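Side-chain contacts in heme oxygenase (Chlamydomonas reinhardtii, PDB 4RAJ), which probably catalyses the oxygen-dependent cleavage of heme to biliverdin, with release of iron and carbon monoxide: residues A[123-128]-A[145-150]; A[62-67]-A[93-98]; A[69-74]-A[138-143]. All coordinates share one frame; numbering follows the deposited sequence.

All three contacts are buried within one mainly helical fold, but they differ in chemistry and depth. Interactions 1 and 2 lie deepest, their centres about 6 and 7 Å from the centre of the chain, against about 12 Å for that of interaction 3. Helix 140-151 serves interactions 1 and 3, and helix 50-76 serves interactions 2 and 3; interaction 2 also uses the turn leading into helix 96-107. The single polar contact is interaction 1, a tyrosine-glutamine hydrogen bond beside a ligand pocket. Interaction 2 sets an arginine's aliphatic stem on a phenylalanine face, whereas interaction 3 is apolar. A hydrogen bond from Tyr94 OH to Asp72 OD1 ties the last two together.

Interaction 1 of 3, residues A[123-128]-A[145-150]; sequences KDYEAH and YTQHLA
Tyr125 and Gln147 approach each other from opposite directions, one hydrogen bond spanning helices 120-135 and 140-151 inside the all-helical heme oxygenase fold. Helix 140-151 is probably the distal helix that lies over the heme in this family, although no heme is bound here. The helices stand well apart, with 12.6 Å between Tyr125 CA and Gln147 CA, and the long side chains bridge the gap. Along 145-150, Thr146 turns its hydroxyl to the carbonyl of Ala142 and to His214 of helix 204-227. Gln147 then crosses to helix 120-135: its chain folds at chi2 (-75°), swinging the amide round toward the phenol. NE2 donates to Tyr125 OH at 2.9 Å, nearly straight and within the amide plane, and arrives at the edge of the tyrosine ring near its plane, 3.4 Å from Tyr125 CE2; the ring and amide planes are 37° apart. A second bond from NE2 goes to Asn221 OD1, and the two together should fix how the amide is turned. The Gln147 side chain also comes within about 3 Å (nearest atoms) of a bound polyether, probably from the crystallisation liquor, in a pocket that includes Thr146, Ala150 and Asn221. Next, His148 turns to helix 50-76, where its NE2 is hydrogen-bonded to Glu68. The phenol has further partners: His220 stacks on its ring, and Tyr125 OH is also hydrogen-bonded to His143 ND1.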
ATOM      1  N   LYS A 123      -8.412   1.139 -11.646  1.00 24.25           N
ATOM      2  CA  LYS A 123      -9.861   1.166 -11.438  1.00 23.03           C
ATOM      3  C   LYS A 123     -10.385  -0.190 -10.978  1.00 24.70           C
ATOM      4  O   LYS A 123     -11.264  -0.267 -10.111  1.00 23.89           O
ATOM      5  CB  LYS A 123     -10.573   1.622 -12.720  1.00 22.10           C
ATOM      6  CG  LYS A 123     -10.286   3.091 -13.046  1.00 24.19           C
ATOM      7  CD  LYS A 123     -11.081   3.618 -14.245  1.00 32.80           C
ATOM      8  CE  LYS A 123     -10.537   3.110 -15.558  1.00 41.48           C
ATOM      9  NZ  LYS A 123     -11.282   3.715 -16.701  1.00 53.00           N
ATOM     10  N   ASP A 124      -9.831  -1.259 -11.539  1.00 22.57           N
ATOM     11  CA  ASP A 124     -10.215  -2.608 -11.142  1.00 25.09           C
ATOM     12  C   ASP A 124      -9.883  -2.878  -9.668  1.00 23.42           C
ATOM     13  O   ASP A 124     -10.656  -3.510  -8.958  1.00 25.42           O
ATOM     14  CB  ASP A 124      -9.528  -3.654 -12.042  1.00 24.34           C
ATOM     15  CG  ASP A 124     -10.110  -3.693 -13.466  1.00 33.20           C
ATOM     16  OD1 ASP A 124     -11.211  -3.154 -13.697  1.00 30.41           O
ATOM     17  OD2 ASP A 124      -9.454  -4.265 -14.359  1.00 37.46           O
ATOM     18  N   TYR A 125      -8.726  -2.414  -9.206  1.00 20.83           N
ATOM     19  CA  TYR A 125      -8.347  -2.630  -7.811  1.00 20.70           C
ATOM     20  C   TYR A 125      -9.225  -1.778  -6.905  1.00 20.36           C
ATOM     21  O   TYR A 125      -9.696  -2.252  -5.865  1.00 20.22           O
ATOM     22  CB  TYR A 125      -6.857  -2.306  -7.594  1.00 16.10           C
ATOM     23  CG  TYR A 125      -6.269  -2.809  -6.278  1.00 17.78           C
ATOM     24  CD1 TYR A 125      -6.913  -3.779  -5.511  1.00 19.36           C
ATOM     25  CD2 TYR A 125      -5.064  -2.305  -5.814  1.00 18.45           C
ATOM     26  CE1 TYR A 125      -6.364  -4.232  -4.302  1.00 22.63           C
ATOM     27  CE2 TYR A 125      -4.512  -2.743  -4.617  1.00 20.62           C
ATOM     28  CZ  TYR A 125      -5.158  -3.705  -3.866  1.00 23.03           C
ATOM     29  OH  TYR A 125      -4.575  -4.118  -2.683  1.00 16.99           O
ATOM     30  N   GLU A 126      -9.455  -0.523  -7.301  1.00 19.47           N
ATOM     31  CA  GLU A 126     -10.359   0.347  -6.542  1.00 23.41           C
ATOM     32  C   GLU A 126     -11.739  -0.289  -6.355  1.00 25.74           C
ATOM     33  O   GLU A 126     -12.318  -0.241  -5.269  1.00 23.76           O
ATOM     34  CB  GLU A 126     -10.516   1.691  -7.241  1.00 21.86           C
ATOM     35  CG  GLU A 126      -9.291   2.601  -7.170  1.00 19.31           C
ATOM     36  CD  GLU A 126      -9.517   3.880  -7.950  1.00 31.64           C
ATOM     37  OE1 GLU A 126     -10.161   3.807  -9.018  1.00 34.27           O
ATOM     38  OE2 GLU A 126      -9.083   4.952  -7.486  1.00 29.28           O
ATOM     39  N   ALA A 127     -12.254  -0.880  -7.425  1.00 22.23           N
ATOM     40  CA  ALA A 127     -13.564  -1.524  -7.404  1.00 22.50           C
ATOM     41  C   ALA A 127     -13.548  -2.743  -6.495  1.00 27.07           C
ATOM     42  O   ALA A 127     -14.487  -2.972  -5.723  1.00 26.73           O
ATOM     43  CB  ALA A 127     -13.980  -1.911  -8.812  1.00 24.78           C
ATOM     44  N   HIS A 128     -12.465  -3.508  -6.573  1.00 24.61           N
ATOM     45  CA  HIS A 128     -12.321  -4.708  -5.760  1.00 26.52           C
ATOM     46  C   HIS A 128     -12.288  -4.373  -4.272  1.00 29.83           C
ATOM     47  O   HIS A 128     -12.943  -5.029  -3.466  1.00 25.26           O
ATOM     48  CB  HIS A 128     -11.057  -5.471  -6.147  1.00 28.35           C
ATOM     49  CG  HIS A 128     -10.869  -6.737  -5.374  1.00 25.00           C
ATOM     50  ND1 HIS A 128     -11.763  -7.784  -5.439  1.00 27.11           N
ATOM     51  CD2 HIS A 128      -9.903  -7.120  -4.508  1.00 25.90           C
ATOM     52  CE1 HIS A 128     -11.351  -8.761  -4.651  1.00 30.70           C
ATOM     53  NE2 HIS A 128     -10.222  -8.386  -4.079  1.00 28.86           N
ATOM     54  N   TYR A 145      -1.992  -6.063   5.268  1.00 22.43           N
ATOM     55  CA  TYR A 145      -0.781  -6.835   5.530  1.00 26.23           C
ATOM     56  C   TYR A 145       0.228  -6.653   4.399  1.00 23.61           C
ATOM     57  O   TYR A 145       1.421  -6.429   4.641  1.00 25.54           O
ATOM     58  CB  TYR A 145      -1.110  -8.330   5.732  1.00 24.59           C
ATOM     59  CG  TYR A 145       0.123  -9.181   5.940  1.00 26.66           C
ATOM     60  CD1 TYR A 145       0.899  -9.038   7.082  1.00 36.03           C
ATOM     61  CD2 TYR A 145       0.508 -10.137   5.006  1.00 29.53           C
ATOM     62  CE1 TYR A 145       2.035  -9.808   7.286  1.00 37.41           C
ATOM     63  CE2 TYR A 145       1.646 -10.921   5.205  1.00 32.99           C
ATOM     64  CZ  TYR A 145       2.404 -10.748   6.350  1.00 36.66           C
ATOM     65  OH  TYR A 145       3.535 -11.509   6.567  1.00 36.92           O
ATOM     66  N   THR A 146      -0.276  -6.695   3.169  1.00 18.32           N
ATOM     67  CA  THR A 146       0.538  -6.582   1.969  1.00 19.67           C
ATOM     68  C   THR A 146       1.033  -5.167   1.678  1.00 22.33           C
ATOM     69  O   THR A 146       2.215  -4.962   1.410  1.00 23.96           O
ATOM     70  CB  THR A 146      -0.246  -7.051   0.736  1.00 22.53           C
ATOM     71  OG1 THR A 146      -0.808  -8.355   0.986  1.00 29.50           O
ATOM     72  CG2 THR A 146       0.658  -7.103  -0.492  1.00 24.64           C
ATOM     73  N   GLN A 147       0.107  -4.212   1.714  1.00 17.52           N
ATOM     74  CA  GLN A 147       0.351  -2.838   1.275  1.00 20.90           C
ATOM     75  C   GLN A 147       0.972  -1.982   2.365  1.00 22.91           C
ATOM     76  O   GLN A 147       2.028  -1.385   2.179  1.00 19.73           O
ATOM     77  CB  GLN A 147      -0.960  -2.190   0.813  1.00 16.32           C
ATOM     78  CG  GLN A 147      -1.721  -2.977  -0.292  1.00 18.10           C
ATOM     79  CD  GLN A 147      -1.072  -2.851  -1.650  1.00 21.04           C
ATOM     80  OE1 GLN A 147       0.053  -2.371  -1.767  1.00 23.35           O
ATOM     81  NE2 GLN A 147      -1.787  -3.271  -2.701  1.00 21.37           N
ATOM     82  N   HIS A 148       0.306  -1.904   3.508  1.00 19.57           N
ATOM     83  CA  HIS A 148       0.769  -0.981   4.538  1.00 19.06           C
ATOM     84  C   HIS A 148       2.074  -1.405   5.173  1.00 23.91           C
ATOM     85  O   HIS A 148       2.886  -0.568   5.552  1.00 23.13           O
ATOM     86  CB  HIS A 148      -0.294  -0.822   5.612  1.00 19.02           C
ATOM     87  CG  HIS A 148      -1.457  -0.008   5.171  1.00 17.91           C
ATOM     88  ND1 HIS A 148      -2.544  -0.555   4.523  1.00 17.76           N
ATOM     89  CD2 HIS A 148      -1.704   1.320   5.277  1.00 18.31           C
ATOM     90  CE1 HIS A 148      -3.416   0.403   4.255  1.00 24.20           C
ATOM     91  NE2 HIS A 148      -2.929   1.549   4.698  1.00 20.37           N
ATOM     92  N   LEU A 149       2.286  -2.706   5.295  1.00 23.00           N
ATOM     93  CA  LEU A 149       3.471  -3.172   6.001  1.00 25.55           C
ATOM     94  C   LEU A 149       4.706  -3.065   5.100  1.00 32.09           C
ATOM     95  O   LEU A 149       5.820  -2.853   5.581  1.00 35.42           O
ATOM     96  CB  LEU A 149       3.260  -4.603   6.517  1.00 24.72           C
ATOM     97  CG  LEU A 149       2.742  -4.682   7.965  1.00 33.39           C
ATOM     98  CD1 LEU A 149       1.478  -3.864   8.185  1.00 28.62           C
ATOM     99  CD2 LEU A 149       2.516  -6.122   8.410  1.00 37.29           C
ATOM    100  N   ALA A 150       4.504  -3.155   3.793  1.00 26.41           N
ATOM    101  CA  ALA A 150       5.610  -2.958   2.854  1.00 23.71           C
ATOM    102  C   ALA A 150       6.075  -1.500   2.855  1.00 31.55           C
ATOM    103  O   ALA A 150       7.277  -1.231   2.771  1.00 28.94           O
ATOM    104  CB  ALA A 150       5.210  -3.400   1.448  1.00 25.34           C
TER

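Interaction 2 of 3, residues A[62-67]-A[93-98]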
ATOM      1  N   TYR A  62      -4.006   6.715  -4.964  1.00 17.77           N
ATOM      2  CA  TYR A  62      -5.366   6.217  -5.149  1.00 18.08           C
ATOM      3  C   TYR A  62      -5.576   4.832  -4.561  1.00 18.07           C
ATOM      4  O   TYR A  62      -6.665   4.540  -4.056  1.00 17.99           O
ATOM      5  CB  TYR A  62      -5.738   6.198  -6.634  1.00 18.74           C
ATOM      6  CG  TYR A  62      -5.916   7.607  -7.181  1.00 19.36           C
ATOM      7  CD1 TYR A  62      -6.829   8.484  -6.602  1.00 21.81           C
ATOM      8  CD2 TYR A  62      -5.172   8.053  -8.269  1.00 22.50           C
ATOM      9  CE1 TYR A  62      -6.994   9.775  -7.099  1.00 24.72           C
ATOM     10  CE2 TYR A  62      -5.333   9.341  -8.775  1.00 25.12           C
ATOM     11  CZ  TYR A  62      -6.247  10.192  -8.189  1.00 29.72           C
ATOM     12  OH  TYR A  62      -6.394  11.470  -8.696  1.00 31.94           O
ATOM     13  N   VAL A  63      -4.567   3.966  -4.647  1.00 18.75           N
ATOM     14  CA  VAL A  63      -4.691   2.648  -4.012  1.00 15.84           C
ATOM     15  C   VAL A  63      -4.934   2.819  -2.516  1.00 21.75           C
ATOM     16  O   VAL A  63      -5.883   2.259  -1.940  1.00 17.40           O
ATOM     17  CB  VAL A  63      -3.443   1.769  -4.227  1.00 15.16           C
ATOM     18  CG1 VAL A  63      -3.514   0.508  -3.333  1.00 16.98           C
ATOM     19  CG2 VAL A  63      -3.300   1.389  -5.717  1.00 17.40           C
ATOM     20  N   PHE A  64      -4.100   3.618  -1.867  1.00 16.53           N
ATOM     21  CA  PHE A  64      -4.292   3.791  -0.433  1.00 16.43           C
ATOM     22  C   PHE A  64      -5.556   4.582  -0.077  1.00 20.60           C
ATOM     23  O   PHE A  64      -6.163   4.306   0.950  1.00 21.73           O
ATOM     24  CB  PHE A  64      -3.046   4.429   0.204  1.00 17.54           C
ATOM     25  CG  PHE A  64      -1.930   3.443   0.378  1.00 17.71           C
ATOM     26  CD1 PHE A  64      -1.962   2.522   1.414  1.00 18.38           C
ATOM     27  CD2 PHE A  64      -0.887   3.383  -0.526  1.00 26.09           C
ATOM     28  CE1 PHE A  64      -0.946   1.575   1.558  1.00 18.80           C
ATOM     29  CE2 PHE A  64       0.133   2.436  -0.390  1.00 25.23           C
ATOM     30  CZ  PHE A  64       0.098   1.537   0.652  1.00 16.94           C
ATOM     31  N   VAL A  65      -5.965   5.547  -0.897  1.00 18.73           N
ATOM     32  CA  VAL A  65      -7.253   6.206  -0.644  1.00 16.64           C
ATOM     33  C   VAL A  65      -8.369   5.152  -0.605  1.00 20.79           C
ATOM     34  O   VAL A  65      -9.208   5.149   0.300  1.00 22.03           O
ATOM     35  CB  VAL A  65      -7.585   7.269  -1.716  1.00 22.80           C
ATOM     36  CG1 VAL A  65      -9.068   7.597  -1.708  1.00 26.23           C
ATOM     37  CG2 VAL A  65      -6.751   8.532  -1.490  1.00 25.54           C
ATOM     38  N   ALA A  66      -8.339   4.233  -1.572  1.00 18.02           N
ATOM     39  CA  ALA A  66      -9.397   3.235  -1.721  1.00 17.87           C
ATOM     40  C   ALA A  66      -9.418   2.260  -0.542  1.00 20.62           C
ATOM     41  O   ALA A  66     -10.472   2.004   0.039  1.00 20.25           O
ATOM     42  CB  ALA A  66      -9.226   2.468  -3.033  1.00 22.67           C
ATOM     43  N   LEU A  67      -8.253   1.697  -0.223  1.00 16.93           N
ATOM     44  CA  LEU A  67      -8.114   0.758   0.886  1.00 19.57           C
ATOM     45  C   LEU A  67      -8.522   1.396   2.219  1.00 22.79           C
ATOM     46  O   LEU A  67      -9.263   0.811   3.029  1.00 18.81           O
ATOM     47  CB  LEU A  67      -6.669   0.249   0.953  1.00 17.85           C
ATOM     48  CG  LEU A  67      -6.234  -0.725   2.044  1.00 22.35           C
ATOM     49  CD1 LEU A  67      -7.228  -1.868   2.199  1.00 22.01           C
ATOM     50  CD2 LEU A  67      -4.862  -1.265   1.692  1.00 21.83           C
ATOM     51  N   LEU A  93      -0.459   3.809  10.711  1.00 20.72           N
ATOM     52  CA  LEU A  93      -0.241   2.967   9.551  1.00 20.57           C
ATOM     53  C   LEU A  93      -0.685   3.619   8.250  1.00 18.80           C
ATOM     54  O   LEU A  93      -0.076   3.375   7.201  1.00 19.27           O
ATOM     55  CB  LEU A  93      -0.982   1.636   9.694  1.00 27.99           C
ATOM     56  CG  LEU A  93      -0.272   0.343  10.098  1.00 35.94           C
ATOM     57  CD1 LEU A  93      -1.191  -0.834   9.800  1.00 37.43           C
ATOM     58  CD2 LEU A  93       1.073   0.152   9.423  1.00 26.03           C
ATOM     59  N   TYR A  94      -1.770   4.398   8.313  1.00 20.58           N
ATOM     60  CA  TYR A  94      -2.395   4.945   7.110  1.00 18.46           C
ATOM     61  C   TYR A  94      -1.416   5.816   6.310  1.00 19.96           C
ATOM     62  O   TYR A  94      -0.630   6.571   6.894  1.00 19.05           O
ATOM     63  CB  TYR A  94      -3.636   5.766   7.466  1.00 20.38           C
ATOM     64  CG  TYR A  94      -4.913   4.966   7.673  1.00 21.58           C
ATOM     65  CD1 TYR A  94      -4.882   3.606   7.982  1.00 22.55           C
ATOM     66  CD2 TYR A  94      -6.157   5.580   7.545  1.00 26.91           C
ATOM     67  CE1 TYR A  94      -6.069   2.884   8.170  1.00 25.53           C
ATOM     68  CE2 TYR A  94      -7.339   4.871   7.730  1.00 28.94           C
ATOM     69  CZ  TYR A  94      -7.292   3.528   8.050  1.00 31.00           C
ATOM     70  OH  TYR A  94      -8.483   2.831   8.234  1.00 30.24           O
ATOM     71  N   ARG A  95      -1.516   5.725   4.983  1.00 17.75           N
ATOM     72  CA  ARG A  95      -0.567   6.317   4.050  1.00 20.06           C
ATOM     73  C   ARG A  95      -1.162   7.369   3.110  1.00 18.10           C
ATOM     74  O   ARG A  95      -0.408   8.144   2.532  1.00 19.35           O
ATOM     75  CB  ARG A  95       0.074   5.225   3.158  1.00 17.32           C
ATOM     76  CG  ARG A  95       0.928   4.184   3.873  1.00 17.33           C
ATOM     77  CD  ARG A  95       2.206   4.840   4.449  1.00 16.13           C
ATOM     78  NE  ARG A  95       1.987   5.339   5.807  1.00 18.97           N
ATOM     79  CZ  ARG A  95       2.792   6.203   6.433  1.00 20.18           C
ATOM     80  NH1 ARG A  95       3.871   6.670   5.818  1.00 20.80           N
ATOM     81  NH2 ARG A  95       2.512   6.608   7.675  1.00 19.22           N
ATOM     82  N   ALA A  96      -2.475   7.375   2.893  1.00 20.82           N
ATOM     83  CA  ALA A  96      -3.018   8.258   1.830  1.00 19.54           C
ATOM     84  C   ALA A  96      -2.690   9.755   2.075  1.00 22.35           C
ATOM     85  O   ALA A  96      -2.342  10.473   1.130  1.00 19.29           O
ATOM     86  CB  ALA A  96      -4.528   8.061   1.665  1.00 18.64           C
ATOM     87  N   PRO A  97      -2.774  10.223   3.334  1.00 18.25           N
ATOM     88  CA  PRO A  97      -2.396  11.633   3.495  1.00 20.74           C
ATOM     89  C   PRO A  97      -0.925  11.912   3.185  1.00 22.73           C
ATOM     90  O   PRO A  97      -0.633  12.951   2.593  1.00 17.92           O
ATOM     91  CB  PRO A  97      -2.697  11.911   4.970  1.00 29.41           C
ATOM     92  CG  PRO A  97      -3.775  10.943   5.313  1.00 30.10           C
ATOM     93  CD  PRO A  97      -3.390   9.691   4.568  1.00 19.21           C
ATOM     94  N   GLY A  98      -0.026  11.003   3.568  1.00 19.15           N
ATOM     95  CA  GLY A  98       1.380  11.115   3.204  1.00 22.18           C
ATOM     96  C   GLY A  98       1.621  11.119   1.691  1.00 23.31           C
ATOM     97  O   GLY A  98       2.404  11.928   1.164  1.00 18.04           O
TER
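Phe64 carries the aliphatic start of Arg95 on one face of its ring. Arg95 CB sits 3.9 Å from the ring centroid, 17° off the normal, in a CH-pi contact shifted toward the rim on the side of Phe64 CD1; Arg95 CG follows along the same side, 4.0 Å from Phe64 CE1. The two side chains run alongside each other in the same direction. Beside this pair the methyl of Ala96 settles against the backbone of helix 50-76, where the helices come so close that Phe64 CA and Ala96 CA are 5.2 Å apart. Ala96 CB is 4.2 Å from Phe64 CB and 3.9 Å from Val65 CG2. Helix 96-107 thus begins directly on helix 50-76 within the helical heme oxygenase fold, and both carboxylate oxygens of Glu68 take part in holding that start, OE2 accepting Arg95 N-H and OE1 accepting Ala96 N-H. Were Phe64 replaced by alanine, the Arg95 stem would be likely to lose the ring face under its CB and CG, leaving a gap there. Beyond CG, bends at chi2 (-67°) and chi3 (89°) turn the guanidinium away from the ring, its plane standing perpendicular to it. NE then donates to Leu93 O at 3.2 Å from above the carbonyl plane, NH1 reaches the carbonyls of Asp178 and Ala176, and NH2 reaches that of Gly92. Tyr179 adds a cation-pi contact, while Phe99 and the edge-to-face imidazole of His148 pack on the Phe64 ring.

Interaction 3 of 3, residues A[69-74]-A[138-143]; sequences AALDEA and ALLLAH
Leu140 drives its forked end into the side of helix 50-76 and overlaps Ala70 there, a helix-helix packing contact of the all-alpha heme oxygenase fold. One branch does most of the touching: CD1 of Leu140 lies 3.7 Å from Ala70 CB and equally close to the Ala70 carbonyl carbon, while the other methyl, CD2, is 4.0 Å from Ala70 CB. The small alanine thus lets the leucine press onto the backbone itself. The closest pair of CA atoms between the segments is that of Leu71 and Leu140, 7.0 Å apart. Leu71 comes from the other direction and slides past Leu140. Although its CB is not aimed at the opposing helix, CG stands anti to its own carbonyl carbon (chi1 -70°); CD1 continues the chain and CD2 branches aside to meet Leu140. The side-chain contacts are aliphatic and buried, and other parts of the fold close around them. Leu132 of helix 120-135 also packs on Leu140, and Val82 of the short helix 80-84 touches Leu71. Between the two leucines the nearest approach joins the methyl of one to the stem of the other, Leu71 CD2 lying 3.7 Å from Leu140 CB.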
ATOM      1  N   ALA A  69     -10.382   4.086   2.737  1.00 22.35           N
ATOM      2  CA  ALA A  69     -11.797   4.449   2.753  1.00 21.49           C
ATOM      3  C   ALA A  69     -12.655   3.217   3.061  1.00 27.19           C
ATOM      4  O   ALA A  69     -13.638   3.292   3.800  1.00 26.24           O
ATOM      5  CB  ALA A  69     -12.210   5.057   1.432  1.00 25.18           C
ATOM      6  N   ALA A  70     -12.271   2.080   2.493  1.00 22.54           N
ATOM      7  CA  ALA A  70     -12.993   0.834   2.713  1.00 21.98           C
ATOM      8  C   ALA A  70     -12.876   0.415   4.179  1.00 25.57           C
ATOM      9  O   ALA A  70     -13.864   0.008   4.797  1.00 27.64           O
ATOM     10  CB  ALA A  70     -12.461  -0.270   1.792  1.00 23.20           C
ATOM     11  N   LEU A  71     -11.669   0.513   4.726  1.00 20.77           N
ATOM     12  CA  LEU A  71     -11.446   0.206   6.134  1.00 18.25           C
ATOM     13  C   LEU A  71     -12.236   1.140   7.045  1.00 29.27           C
ATOM     14  O   LEU A  71     -12.815   0.708   8.052  1.00 27.15           O
ATOM     15  CB  LEU A  71      -9.963   0.304   6.493  1.00 19.46           C
ATOM     16  CG  LEU A  71      -9.027  -0.765   5.923  1.00 24.33           C
ATOM     17  CD1 LEU A  71      -7.575  -0.277   5.977  1.00 22.67           C
ATOM     18  CD2 LEU A  71      -9.189  -2.076   6.678  1.00 22.86           C
ATOM     19  N   ASP A  72     -12.234   2.427   6.708  1.00 21.95           N
ATOM     20  CA  ASP A  72     -12.942   3.416   7.527  1.00 24.46           C
ATOM     21  C   ASP A  72     -14.438   3.142   7.535  1.00 25.42           C
ATOM     22  O   ASP A  72     -15.111   3.332   8.550  1.00 27.08           O
ATOM     23  CB  ASP A  72     -12.668   4.834   7.023  1.00 23.88           C
ATOM     24  CG  ASP A  72     -11.286   5.338   7.419  1.00 33.58           C
ATOM     25  OD1 ASP A  72     -10.620   4.702   8.269  1.00 31.16           O
ATOM     26  OD2 ASP A  72     -10.874   6.385   6.883  1.00 43.30           O
ATOM     27  N   GLU A  73     -14.946   2.698   6.390  1.00 31.00           N
ATOM     28  CA  GLU A  73     -16.337   2.300   6.252  1.00 32.41           C
ATOM     29  C   GLU A  73     -16.661   1.090   7.125  1.00 35.96           C
ATOM     30  O   GLU A  73     -17.727   1.034   7.747  1.00 33.69           O
ATOM     31  CB  GLU A  73     -16.657   1.981   4.792  1.00 46.11           C
ATOM     32  CG  GLU A  73     -18.142   1.968   4.485  1.00 61.17           C
ATOM     33  CD  GLU A  73     -18.767   3.337   4.660  1.00 73.18           C
ATOM     34  OE1 GLU A  73     -18.795   4.104   3.673  1.00 81.48           O
ATOM     35  OE2 GLU A  73     -19.222   3.649   5.783  1.00 72.04           O
ATOM     36  N   ALA A  74     -15.749   0.118   7.153  1.00 29.73           N
ATOM     37  CA  ALA A  74     -15.931  -1.067   7.990  1.00 37.24           C
ATOM     38  C   ALA A  74     -15.889  -0.687   9.474  1.00 37.35           C
ATOM     39  O   ALA A  74     -16.697  -1.187  10.262  1.00 33.39           O
ATOM     40  CB  ALA A  74     -14.874  -2.133   7.674  1.00 28.41           C
ATOM     41  N   ALA A 138     -13.382  -8.195   6.558  1.00 23.79           N
ATOM     42  CA  ALA A 138     -12.203  -8.837   7.137  1.00 27.53           C
ATOM     43  C   ALA A 138     -11.074  -9.064   6.107  1.00 23.00           C
ATOM     44  O   ALA A 138      -9.890  -9.027   6.467  1.00 23.09           O
ATOM     45  CB  ALA A 138     -12.592 -10.168   7.795  1.00 25.80           C
ATOM     46  N   LEU A 139     -11.439  -9.291   4.841  1.00 23.06           N
ATOM     47  CA  LEU A 139     -10.461  -9.583   3.790  1.00 21.46           C
ATOM     48  C   LEU A 139      -9.589  -8.361   3.467  1.00 21.13           C
ATOM     49  O   LEU A 139      -8.507  -8.498   2.891  1.00 23.91           O
ATOM     50  CB  LEU A 139     -11.160 -10.085   2.508  1.00 20.64           C
ATOM     51  CG  LEU A 139     -11.908 -11.420   2.658  1.00 28.15           C
ATOM     52  CD1 LEU A 139     -12.419 -11.995   1.309  1.00 25.06           C
ATOM     53  CD2 LEU A 139     -11.031 -12.441   3.379  1.00 27.81           C
ATOM     54  N   LEU A 140     -10.069  -7.178   3.839  1.00 23.16           N
ATOM     55  CA  LEU A 140      -9.276  -5.951   3.731  1.00 19.70           C
ATOM     56  C   LEU A 140      -7.983  -6.049   4.545  1.00 21.97           C
ATOM     57  O   LEU A 140      -6.966  -5.421   4.209  1.00 19.02           O
ATOM     58  CB  LEU A 140     -10.095  -4.744   4.211  1.00 20.19           C
ATOM     59  CG  LEU A 140     -11.272  -4.293   3.343  1.00 22.89           C
ATOM     60  CD1 LEU A 140     -12.088  -3.179   4.054  1.00 19.49           C
ATOM     61  CD2 LEU A 140     -10.767  -3.845   1.975  1.00 25.30           C
ATOM     62  N   LEU A 141      -8.007  -6.849   5.608  1.00 20.94           N
ATOM     63  CA  LEU A 141      -6.844  -6.946   6.488  1.00 19.80           C
ATOM     64  C   LEU A 141      -5.678  -7.644   5.801  1.00 22.95           C
ATOM     65  O   LEU A 141      -4.518  -7.379   6.125  1.00 21.92           O
ATOM     66  CB  LEU A 141      -7.217  -7.659   7.801  1.00 22.91           C
ATOM     67  CG  LEU A 141      -8.236  -6.965   8.715  1.00 24.63           C
ATOM     68  CD1 LEU A 141      -8.698  -7.927   9.813  1.00 26.10           C
ATOM     69  CD2 LEU A 141      -7.672  -5.696   9.344  1.00 23.81           C
ATOM     70  N   ALA A 142      -5.979  -8.505   4.823  1.00 18.28           N
ATOM     71  CA  ALA A 142      -4.948  -9.126   4.012  1.00 20.43           C
ATOM     72  C   ALA A 142      -4.283  -8.088   3.134  1.00 23.04           C
ATOM     73  O   ALA A 142      -3.085  -8.180   2.858  1.00 23.41           O
ATOM     74  CB  ALA A 142      -5.539 -10.259   3.150  1.00 23.01           C
ATOM     75  N   HIS A 143      -5.051  -7.098   2.689  1.00 17.78           N
ATOM     76  CA  HIS A 143      -4.456  -6.050   1.878  1.00 17.01           C
ATOM     77  C   HIS A 143      -3.670  -5.038   2.697  1.00 19.05           C
ATOM     78  O   HIS A 143      -2.693  -4.464   2.203  1.00 21.98           O
ATOM     79  CB  HIS A 143      -5.501  -5.332   1.027  1.00 22.15           C
ATOM     80  CG  HIS A 143      -6.155  -6.213   0.013  1.00 31.21           C
ATOM     81  ND1 HIS A 143      -6.261  -5.848  -1.310  1.00 38.14           N
ATOM     82  CD2 HIS A 143      -6.873  -7.353   0.144  1.00 38.09           C
ATOM     83  CE1 HIS A 143      -6.892  -6.799  -1.976  1.00 37.57           C
ATOM     84  NE2 HIS A 143      -7.295  -7.712  -1.112  1.00 27.82           N
TER